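Local coordinates for protein ABC transporter (PDB 4G68) that probably captures xylan-derived xylo-oligosaccharides as the extracellular solute-binding component of an ABC transporter in a thermophilic bacterium, at residues D85-N88 with K89-N93; D223-P226 with G227-Y231; A287-E290 with F291-G294; K333-P336 with T337-I340. One frame throughout, in Å; residues are numbered along the deposited sequence.

Contact 1. Residues D85-N88 with K89-N93; sequences DQWN and KENPN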
loop_
_atom_site.group_PDB
_atom_site.type_symbol
_atom_site.label_atom_id
_atom_site.label_comp_id
_atom_site.label_asym_id
_atom_site.label_seq_id
_atom_site.Cartn_x
_atom_site.Cartn_y
_atom_site.Cartn_z
ATOM N N ASP A 85 -17.119 -0.380 18.866
ATOM C CA ASP A 85 -17.846 -0.318 20.170
ATOM C C ASP A 85 -18.761 0.910 20.151
ATOM O O ASP A 85 -19.879 0.830 20.636
ATOM C CB ASP A 85 -16.859 -0.265 21.298
ATOM C CG ASP A 85 -16.206 -1.653 21.553
ATOM O OD1 ASP A 85 -16.605 -2.672 20.942
ATOM O OD2 ASP A 85 -15.246 -1.705 22.320
ATOM N N GLN A 86 -18.257 2.009 19.583
ATOM C CA GLN A 86 -19.062 3.232 19.517
ATOM C C GLN A 86 -20.316 3.026 18.640
ATOM O O GLN A 86 -21.445 3.402 19.008
ATOM C CB GLN A 86 -18.242 4.470 19.075
ATOM C CG GLN A 86 -19.163 5.681 19.005
ATOM C CD GLN A 86 -18.443 7.008 19.025
ATOM O OE1 GLN A 86 -17.248 7.094 19.322
ATOM N NE2 GLN A 86 -19.196 8.074 18.775
ATOM N N TRP A 87 -20.140 2.392 17.493
ATOM C CA TRP A 87 -21.297 2.074 16.645
ATOM C C TRP A 87 -22.309 1.242 17.371
ATOM O O TRP A 87 -23.543 1.479 17.307
ATOM C CB TRP A 87 -20.843 1.394 15.327
ATOM C CG TRP A 87 -22.020 0.832 14.588
ATOM C CD1 TRP A 87 -22.643 -0.414 14.829
ATOM C CD2 TRP A 87 -22.740 1.420 13.470
ATOM N NE1 TRP A 87 -23.698 -0.577 14.000
ATOM C CE2 TRP A 87 -23.800 0.486 13.126
ATOM C CE3 TRP A 87 -22.646 2.659 12.755
ATOM C CZ2 TRP A 87 -24.732 0.747 12.100
ATOM C CZ3 TRP A 87 -23.609 2.913 11.733
ATOM C CH2 TRP A 87 -24.594 1.964 11.385
ATOM N N ASN A 88 -21.800 0.236 18.083
ATOM C CA ASN A 88 -22.665 -0.694 18.740
ATOM C C ASN A 88 -23.485 -0.078 19.879
ATOM O O ASN A 88 -24.626 -0.540 20.138
ATOM C CB ASN A 88 -21.905 -1.938 19.254
ATOM C CG ASN A 88 -21.546 -2.885 18.110
ATOM O OD1 ASN A 88 -22.162 -2.858 17.046
ATOM N ND2 ASN A 88 -20.545 -3.792 18.350
ATOM N N LYS A 89 -22.898 0.939 20.511
ATOM C CA LYS A 89 -23.579 1.713 21.585
ATOM C C LYS A 89 -24.653 2.598 20.984
ATOM O O LYS A 89 -25.753 2.739 21.611
ATOM C CB LYS A 89 -22.580 2.558 22.365
ATOM C CG LYS A 89 -23.237 3.350 23.542
ATOM C CD LYS A 89 -22.206 4.237 24.215
ATOM C CE LYS A 89 -22.904 5.124 25.252
ATOM N NZ LYS A 89 -22.858 4.447 26.520
ATOM N N GLU A 90 -24.361 3.149 19.798
ATOM C CA GLU A 90 -25.299 4.068 19.108
ATOM C C GLU A 90 -26.308 3.385 18.213
ATOM O O GLU A 90 -27.147 4.030 17.626
ATOM C CB GLU A 90 -24.514 5.189 18.356
ATOM C CG GLU A 90 -23.566 6.015 19.260
ATOM C CD GLU A 90 -22.558 6.926 18.510
ATOM O OE1 GLU A 90 -22.295 6.770 17.293
ATOM O OE2 GLU A 90 -21.940 7.781 19.142
ATOM N N ASN A 91 -26.237 2.054 18.066
ATOM C CA ASN A 91 -27.146 1.303 17.215
ATOM C C ASN A 91 -27.563 -0.037 17.883
ATOM O O ASN A 91 -27.133 -1.144 17.482
ATOM C CB ASN A 91 -26.481 1.038 15.851
ATOM C CG ASN A 91 -26.201 2.326 15.106
ATOM O OD1 ASN A 91 -27.042 2.817 14.410
ATOM N ND2 ASN A 91 -25.024 2.836 15.249
ATOM N N PRO A 92 -28.345 0.059 18.965
ATOM C CA PRO A 92 -28.699 -1.137 19.677
ATOM C C PRO A 92 -29.240 -2.221 18.822
ATOM O O PRO A 92 -29.004 -3.386 19.151
ATOM C CB PRO A 92 -29.817 -0.653 20.661
ATOM C CG PRO A 92 -29.530 0.748 20.884
ATOM C CD PRO A 92 -28.889 1.258 19.612
ATOM N N ASN A 93 -29.971 -1.897 17.750
ATOM C CA ASN A 93 -30.578 -2.932 16.957
ATOM C C ASN A 93 -29.863 -3.277 15.704
ATOM O O ASN A 93 -30.348 -4.084 14.916
ATOM C CB ASN A 93 -32.000 -2.601 16.586
ATOM C CG ASN A 93 -32.927 -2.670 17.779
ATOM O OD1 ASN A 93 -32.617 -3.317 18.799
ATOM N ND2 ASN A 93 -34.070 -1.999 17.669
#
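Asn91 lays its side-chain amide over one face of the Trp87 indole, the two planes only 18° apart, with ND2 3.2 Å from CD2 of Trp87. The same ND2 donates to the backbone O of Trp87 at 2.9 Å, a nearly straight bond (N-H...O 163°) with the acceptor close to the plane of the Asn91 amide. That bond fixes the amide's rotation, so the stacking is not left to dispersion alone; behind it, CB of Asn91 makes a CH-pi contact 4.0 Å from the centroid of the five-membered ring of Trp87. With CG anti to its own carbonyl carbon (chi1 -63°), Asn91 folds back over the indole, while OD1 turns to Arg361. The contact lies where helix 76-90, the crossover helix of a beta-alpha-beta unit between parallel strands 64-69 and 95-100, runs out into the following loop. One residue earlier in each segment, NE2 of Gln86 donates to OE2 of Glu90 at 2.8 Å, arriving from above the carboxylate plane, with the amide and carboxylate almost perpendicular. Glu90 N bonds to Gln86 O at 3.0 Å in ordinary i to i+4 fashion. Further out, the indole is positioned by NE1 bonding to the backbone O of Val94 and by Tyr365, Arg361 and Ala362 of helix 356-377. Asn88 ties the helix to the following strand by a bond from Ile96 N to its OD1.

Contact 2. Residues D223-P226 with G227-Y231; sequences DEWP and GMWYY. With XYP (beta-D-xylopyranose), chain D.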
loop_
_atom_site.group_PDB
_atom_site.type_symbol
_atom_site.label_atom_id
_atom_site.label_comp_id
_atom_site.label_asym_id
_atom_site.label_seq_id
_atom_site.Cartn_x
_atom_site.Cartn_y
_atom_site.Cartn_z
ATOM N N ASP A 223 6.645 -12.516 1.742
ATOM C CA ASP A 223 5.344 -12.404 1.154
ATOM C C ASP A 223 5.316 -11.694 -0.210
ATOM O O ASP A 223 4.260 -11.547 -0.818
ATOM C CB ASP A 223 4.324 -11.812 2.139
ATOM C CG ASP A 223 4.098 -12.666 3.338
ATOM O OD1 ASP A 223 3.677 -13.858 3.178
ATOM O OD2 ASP A 223 4.316 -12.136 4.461
ATOM N N GLU A 224 6.510 -11.309 -0.698
ATOM C CA GLU A 224 6.767 -10.887 -2.073
ATOM C C GLU A 224 6.292 -9.478 -2.447
ATOM O O GLU A 224 7.026 -8.727 -3.149
ATOM C CB GLU A 224 6.218 -11.923 -3.063
ATOM C CG GLU A 224 6.897 -13.309 -2.857
ATOM C CD GLU A 224 6.691 -14.254 -4.047
ATOM O OE1 GLU A 224 5.797 -14.020 -4.891
ATOM O OE2 GLU A 224 7.457 -15.293 -4.096
ATOM N N TRP A 225 5.130 -9.069 -1.955
ATOM C CA TRP A 225 4.638 -7.765 -2.328
ATOM C C TRP A 225 5.514 -6.577 -1.777
ATOM O O TRP A 225 5.655 -5.603 -2.451
ATOM C CB TRP A 225 3.131 -7.647 -1.987
ATOM C CG TRP A 225 2.859 -7.602 -0.532
ATOM C CD1 TRP A 225 2.520 -8.652 0.332
ATOM C CD2 TRP A 225 2.991 -6.404 0.313
ATOM N NE1 TRP A 225 2.427 -8.220 1.625
ATOM C CE2 TRP A 225 2.710 -6.841 1.675
ATOM C CE3 TRP A 225 3.367 -5.026 0.074
ATOM C CZ2 TRP A 225 2.714 -5.946 2.772
ATOM C CZ3 TRP A 225 3.405 -4.147 1.217
ATOM C CH2 TRP A 225 3.075 -4.617 2.544
ATOM N N PRO A 226 6.158 -6.730 -0.600
ATOM C CA PRO A 226 6.961 -5.550 -0.161
ATOM C C PRO A 226 8.158 -5.252 -1.032
ATOM O O PRO A 226 8.430 -4.080 -1.341
ATOM C CB PRO A 226 7.432 -5.951 1.229
ATOM C CG PRO A 226 6.329 -6.913 1.738
ATOM C CD PRO A 226 6.025 -7.716 0.496
ATOM N N GLY A 227 8.835 -6.289 -1.486
ATOM C CA GLY A 227 9.956 -6.125 -2.442
ATOM C C GLY A 227 9.461 -5.668 -3.812
ATOM O O GLY A 227 10.120 -4.913 -4.507
HETATM N N MSE A 228 8.334 -6.154 -4.248
HETATM C CA MSE A 228 7.723 -5.707 -5.477
HETATM C C MSE A 228 7.518 -4.219 -5.510
HETATM O O MSE A 228 7.647 -3.678 -6.592
HETATM C CB MSE A 228 6.385 -6.425 -5.648
HETATM C CG MSE A 228 5.744 -6.252 -6.993
HETATM SE SE MSE A 228 3.754 -6.448 -6.678
HETATM C CE MSE A 228 3.670 -4.825 -5.496
ATOM N N TRP A 229 7.150 -3.566 -4.427
ATOM C CA TRP A 229 7.114 -2.105 -4.418
ATOM C C TRP A 229 8.355 -1.453 -4.901
ATOM O O TRP A 229 8.288 -0.413 -5.628
ATOM C CB TRP A 229 6.758 -1.550 -3.045
ATOM C CG TRP A 229 5.277 -1.579 -2.781
ATOM C CD1 TRP A 229 4.386 -2.685 -2.802
ATOM C CD2 TRP A 229 4.444 -0.429 -2.459
ATOM N NE1 TRP A 229 3.119 -2.247 -2.524
ATOM C CE2 TRP A 229 3.089 -0.908 -2.334
ATOM C CE3 TRP A 229 4.694 0.951 -2.306
ATOM C CZ2 TRP A 229 2.004 -0.044 -1.993
ATOM C CZ3 TRP A 229 3.606 1.803 -1.997
ATOM C CH2 TRP A 229 2.293 1.312 -1.855
ATOM N N TYR A 230 9.492 -2.079 -4.543
ATOM C CA TYR A 230 10.766 -1.522 -5.010
ATOM C C TYR A 230 10.845 -1.595 -6.563
ATOM O O TYR A 230 11.190 -0.586 -7.248
ATOM C CB TYR A 230 11.946 -2.297 -4.432
ATOM C CG TYR A 230 12.286 -2.078 -3.001
ATOM C CD1 TYR A 230 13.563 -1.602 -2.650
ATOM C CD2 TYR A 230 11.394 -2.476 -2.003
ATOM C CE1 TYR A 230 13.917 -1.413 -1.281
ATOM C CE2 TYR A 230 11.711 -2.344 -0.615
ATOM C CZ TYR A 230 12.967 -1.807 -0.292
ATOM O OH TYR A 230 13.312 -1.657 1.028
ATOM N N TYR A 231 10.545 -2.779 -7.104
ATOM C CA TYR A 231 10.617 -2.925 -8.581
ATOM C C TYR A 231 9.634 -1.890 -9.208
ATOM O O TYR A 231 9.983 -1.117 -10.125
ATOM C CB TYR A 231 10.243 -4.355 -9.041
ATOM C CG TYR A 231 10.235 -4.359 -10.533
ATOM C CD1 TYR A 231 11.407 -4.651 -11.225
ATOM C CD2 TYR A 231 9.099 -4.032 -11.258
ATOM C CE1 TYR A 231 11.466 -4.579 -12.608
ATOM C CE2 TYR A 231 9.110 -3.976 -12.668
ATOM C CZ TYR A 231 10.308 -4.251 -13.300
ATOM O OH TYR A 231 10.361 -4.145 -14.654
HETATM C C1 XYP D . -1.041 -3.835 0.904
HETATM C C2 XYP D . -1.287 -5.163 0.194
HETATM C C3 XYP D . -0.306 -5.254 -0.981
HETATM C C4 XYP D . -0.325 -3.978 -1.860
HETATM C C5 XYP D . -0.276 -2.670 -1.019
HETATM O O2 XYP D . -1.153 -6.218 1.124
HETATM O O3 XYP D . -0.679 -6.429 -1.734
HETATM O O4 XYP D . 0.741 -3.956 -2.813
HETATM O O5 XYP D . -1.222 -2.734 0.042
#
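Trp225 and Trp229, one turn apart at the start of helix 225-239, meet in an offset edge-to-face pair, the six-membered ring of Trp225 turning its edge toward the five-membered ring of Trp229 with planes at 71°. Two aromatic residues set into the sugar pocket in this way suit a carbohydrate-binding member of the periplasmic-binding-protein fold. The tight part is the corner between them, where CD1 of Trp229 lies 3.2 Å from the backbone O of Trp225, and CE3 of Trp225 is 3.8 Å from NE1 of Trp229. Beneath, the first helical turn is closed by Met228 N bonding to O of Glu224, the N-cap residue, at 3.1 Å. Trp225 is also packed on both faces, with CD of Pro226 on one and the xylopyranose on the other. Its chi1 of 70° sets CG between the backbone N and the carbonyl carbon and lays the indole flat to the sugar, while NE1 reaches Asp104. Over the Trp225 face the sugar makes only van der Waals contact, unlike the short contacts at the corner: its C3 is 3.7 Å from CD2 of Trp225, offset toward the rim. A phenylalanine in place of Trp229 would probably leave the O4 hydroxyl without its indole partner and the Trp225 edge less well covered. NE1 of Trp229 donates to O4 of the xylose at 2.9 Å, nearly straight at 167°.

Contact 3. Residues A287-E290 with F291-G294; sequences ATAE and FNQG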
loop_
_atom_site.group_PDB
_atom_site.type_symbol
_atom_site.label_atom_id
_atom_site.label_comp_id
_atom_site.label_asym_id
_atom_site.label_seq_id
_atom_site.Cartn_x
_atom_site.Cartn_y
_atom_site.Cartn_z
ATOM N N ALA A 287 10.271 -6.810 9.175
ATOM C CA ALA A 287 11.128 -5.712 8.671
ATOM C C ALA A 287 10.784 -4.369 9.302
ATOM O O ALA A 287 11.704 -3.588 9.625
ATOM C CB ALA A 287 10.967 -5.651 7.169
ATOM N N THR A 288 9.479 -4.095 9.527
ATOM C CA THR A 288 9.135 -2.812 10.234
ATOM C C THR A 288 9.658 -2.872 11.666
ATOM O O THR A 288 10.059 -1.853 12.204
ATOM C CB THR A 288 7.635 -2.477 10.217
ATOM O OG1 THR A 288 6.909 -3.491 10.923
ATOM C CG2 THR A 288 7.090 -2.328 8.770
ATOM N N ALA A 289 9.644 -4.040 12.297
ATOM C CA ALA A 289 10.302 -4.172 13.633
ATOM C C ALA A 289 11.814 -3.918 13.598
ATOM O O ALA A 289 12.347 -3.281 14.464
ATOM C CB ALA A 289 9.969 -5.522 14.300
ATOM N N GLU A 290 12.504 -4.447 12.609
ATOM C CA GLU A 290 13.892 -4.123 12.394
ATOM C C GLU A 290 14.132 -2.610 12.287
ATOM O O GLU A 290 15.018 -2.048 12.923
ATOM C CB GLU A 290 14.276 -4.883 11.130
ATOM C CG GLU A 290 15.674 -4.857 10.760
ATOM C CD GLU A 290 15.867 -5.599 9.448
ATOM O OE1 GLU A 290 14.952 -6.126 8.872
ATOM O OE2 GLU A 290 16.954 -5.624 8.950
ATOM N N PHE A 291 13.297 -1.944 11.507
ATOM C CA PHE A 291 13.497 -0.512 11.281
ATOM C C PHE A 291 13.098 0.295 12.488
ATOM O O PHE A 291 13.786 1.217 12.821
ATOM C CB PHE A 291 12.668 -0.062 10.062
ATOM C CG PHE A 291 13.001 1.356 9.586
ATOM C CD1 PHE A 291 14.205 1.623 8.980
ATOM C CD2 PHE A 291 12.086 2.400 9.745
ATOM C CE1 PHE A 291 14.513 2.957 8.566
ATOM C CE2 PHE A 291 12.384 3.719 9.330
ATOM C CZ PHE A 291 13.606 4.013 8.733
ATOM N N ASN A 292 12.039 -0.089 13.190
ATOM C CA ASN A 292 11.633 0.701 14.373
ATOM C C ASN A 292 12.515 0.478 15.605
ATOM O O ASN A 292 12.377 1.160 16.582
ATOM C CB ASN A 292 10.090 0.608 14.650
ATOM C CG ASN A 292 9.637 -0.673 15.336
ATOM O OD1 ASN A 292 10.402 -1.410 15.919
ATOM N ND2 ASN A 292 8.312 -0.888 15.340
ATOM N N GLN A 293 13.405 -0.496 15.515
ATOM C CA GLN A 293 14.405 -0.736 16.574
ATOM C C GLN A 293 15.698 -0.061 16.268
ATOM O O GLN A 293 16.681 -0.166 17.030
ATOM C CB GLN A 293 14.604 -2.256 16.730
ATOM C CG GLN A 293 13.363 -2.925 17.344
ATOM C CD GLN A 293 12.890 -2.326 18.655
ATOM O OE1 GLN A 293 11.889 -1.587 18.704
ATOM N NE2 GLN A 293 13.621 -2.590 19.719
ATOM N N GLY A 294 15.750 0.600 15.123
ATOM C CA GLY A 294 16.891 1.414 14.746
ATOM C C GLY A 294 17.977 0.554 14.077
ATOM O O GLY A 294 19.107 0.973 14.033
#
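The Phe291 ring points away from the preceding turn into the protein interior, where it meets Phe309 of helix 306-310 edge-to-face. CG anti to the backbone N (chi1 -170°) sends the ring that way, and only CB stays near the turn before, 3.7 Å from Ala287 O. The flat amide of Asn292 turns the other way: chi1 of 78° places CG between the backbone N and the carbonyl carbon, folding the group back over the carbonyls of the preceding turn. CG of Asn292 lies 3.4 Å from Thr288 O, and its CB is 3.5 Å from the same oxygen. Beside it, CG of Gln293 comes to 3.1 Å from Ala289 O. The side chain of Asn292 also touches Phe309 and Ser315, so replacing it with an alanine would probably open a gap against these neighbours and remove the CG packing on Thr288 O. The backbone here is the C-terminal end of helix 284-292. Phe291 N bonds to Ala287 O at 3.0 Å and Asn292 N to Thr288 O at 2.8 Å, both regularly, but Gln293 N shares two weak bonds, to Ala289 O and Glu290 O. Gly294, with phi 85°, ends the helix in a Schellman motif; one of its bonds back is N to Phe291 O, 3.1 Å. Thr288 OG1 bonds back to Asp285 O inside the same helix, and its side chain packs on Ala308 and Tyr299. The chemistry is thus that of a helix end: as regular i to i+4 bonding gives way to weak, shared bonds, the glycine supplies the backbone turn that lets the chain depart.

Contact 4. Residues K333-P336 with T337-I340; sequences KGDP and TEYI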
loop_
_atom_site.group_PDB
_atom_site.type_symbol
_atom_site.label_atom_id
_atom_site.label_comp_id
_atom_site.label_asym_id
_atom_site.label_seq_id
_atom_site.Cartn_x
_atom_site.Cartn_y
_atom_site.Cartn_z
ATOM N N LYS A 333 12.821 8.069 -17.793
ATOM C CA LYS A 333 11.807 8.874 -18.469
ATOM C C LYS A 333 10.717 9.349 -17.546
ATOM O O LYS A 333 9.896 10.178 -17.925
ATOM C CB LYS A 333 11.207 8.155 -19.669
ATOM C CG LYS A 333 12.237 7.676 -20.690
ATOM C CD LYS A 333 13.075 8.848 -21.186
ATOM C CE LYS A 333 14.259 8.386 -21.987
ATOM N NZ LYS A 333 14.964 7.165 -21.496
ATOM N N GLY A 334 10.710 8.827 -16.316
ATOM C CA GLY A 334 9.662 9.175 -15.356
ATOM C C GLY A 334 9.858 10.559 -14.771
ATOM O O GLY A 334 10.985 11.064 -14.686
ATOM N N ASP A 335 8.736 11.176 -14.420
ATOM C CA ASP A 335 8.744 12.428 -13.720
ATOM C C ASP A 335 9.147 12.147 -12.244
ATOM O O ASP A 335 8.602 11.232 -11.632
ATOM C CB ASP A 335 7.346 13.082 -13.802
ATOM C CG ASP A 335 7.292 14.418 -13.122
ATOM O OD1 ASP A 335 7.359 14.544 -11.888
ATOM O OD2 ASP A 335 7.211 15.403 -13.862
ATOM N N PRO A 336 10.009 13.001 -11.645
ATOM C CA PRO A 336 10.520 12.715 -10.296
ATOM C C PRO A 336 9.442 12.735 -9.232
ATOM O O PRO A 336 9.706 12.212 -8.121
ATOM C CB PRO A 336 11.503 13.898 -10.025
ATOM C CG PRO A 336 11.856 14.379 -11.378
ATOM C CD PRO A 336 10.607 14.227 -12.214
ATOM N N THR A 337 8.270 13.368 -9.510
ATOM C CA THR A 337 7.195 13.441 -8.504
ATOM C C THR A 337 6.158 12.286 -8.586
ATOM O O THR A 337 5.285 12.221 -7.720
ATOM C CB THR A 337 6.412 14.787 -8.578
ATOM O OG1 THR A 337 5.665 14.784 -9.769
ATOM C CG2 THR A 337 7.412 16.041 -8.689
ATOM N N GLU A 338 6.264 11.417 -9.598
ATOM C CA GLU A 338 5.311 10.311 -9.736
ATOM C C GLU A 338 5.445 9.399 -8.555
ATOM O O GLU A 338 6.565 9.172 -8.043
ATOM C CB GLU A 338 5.481 9.539 -11.088
ATOM C CG GLU A 338 5.384 10.432 -12.334
ATOM C CD GLU A 338 5.652 9.713 -13.690
ATOM O OE1 GLU A 338 6.499 8.892 -13.796
ATOM O OE2 GLU A 338 5.041 10.046 -14.725
ATOM N N TYR A 339 4.339 8.837 -8.093
ATOM C CA TYR A 339 4.462 7.820 -7.032
ATOM C C TYR A 339 3.630 6.545 -7.269
ATOM O O TYR A 339 2.677 6.526 -8.051
ATOM C CB TYR A 339 4.260 8.440 -5.639
ATOM C CG TYR A 339 2.850 8.916 -5.408
ATOM C CD1 TYR A 339 2.472 10.237 -5.785
ATOM C CD2 TYR A 339 1.854 8.057 -4.875
ATOM C CE1 TYR A 339 1.170 10.698 -5.557
ATOM C CE2 TYR A 339 0.573 8.518 -4.611
ATOM C CZ TYR A 339 0.212 9.818 -5.025
ATOM O OH TYR A 339 -1.070 10.273 -4.802
ATOM N N ILE A 340 3.996 5.484 -6.550
ATOM C CA ILE A 340 3.167 4.254 -6.486
ATOM C C ILE A 340 2.133 4.470 -5.373
ATOM O O ILE A 340 2.486 4.730 -4.215
ATOM C CB ILE A 340 4.054 3.047 -6.164
ATOM C CG1 ILE A 340 5.047 2.798 -7.316
ATOM C CG2 ILE A 340 3.205 1.751 -5.853
ATOM C CD1 ILE A 340 4.341 2.367 -8.612
HETATM O O HOH W 1 8.937 8.575 -12.032
#
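Asp335 OD1 takes two hydrogen bonds from Thr337, one from the backbone N at 2.8 Å and one from OG1 at 2.7 Å. The N-H uses the anti lone pair of the carboxylate oxygen and is fairly straight (162°), whereas the hydroxyl arrives from above the carboxylate plane. CG anti to the backbone N (chi1 -178°) carries the carboxylate of Asp335 toward Thr337, and this double grip holds it against the turn. Thr337 OG1 in turn accepts from Lys410 N. In the backbone, Glu338 N bonds to Asp335 O at 3.1 Å and closes the turn. The Glu338 side chain runs back beside the turn, its CG 3.6 Å from CB of Asp335, and OE1 accepts a weak bond from Asp335 N. A water bridges the same region, bonded to Asp335 O at 2.7 Å and to Glu338 OE1 at 3.0 Å. Beyond the turn, Arg237 NH1 bonds Glu338 O, and the Glu338 side chain touches Leu236, both partners belonging to helix 225-239. The arrangement is a type I beta turn from Asp335 to Glu338 in which the first residue's carboxylate accepts the N-H two positions on, an Asx turn, within the loop leading into strand 341-349.

How the contacts relate
The four contacts follow one another in series along the chain. Contact 1 lies far out near the surface, at the end of helix 76-90, its centre about 39 Å from that of contact 2 and across the centre of the chain from it. Contacts 2 and 4 are direct neighbours, with centres about 18 Å apart: CZ3 of Trp229 packs 3.8 Å from O of Ile340, so the loop entering strand 341-349 backs the helix that bears the sugar-binding tryptophans. Contact 3, on helix 284-292, stands about 17 Å from contact 2 between centres, without touching it. Strands 64-69 and 95-100, flanking contact 1's helix, share one mixed sheet with strand 341-349; of the four, only contact 2 holds pocket residues.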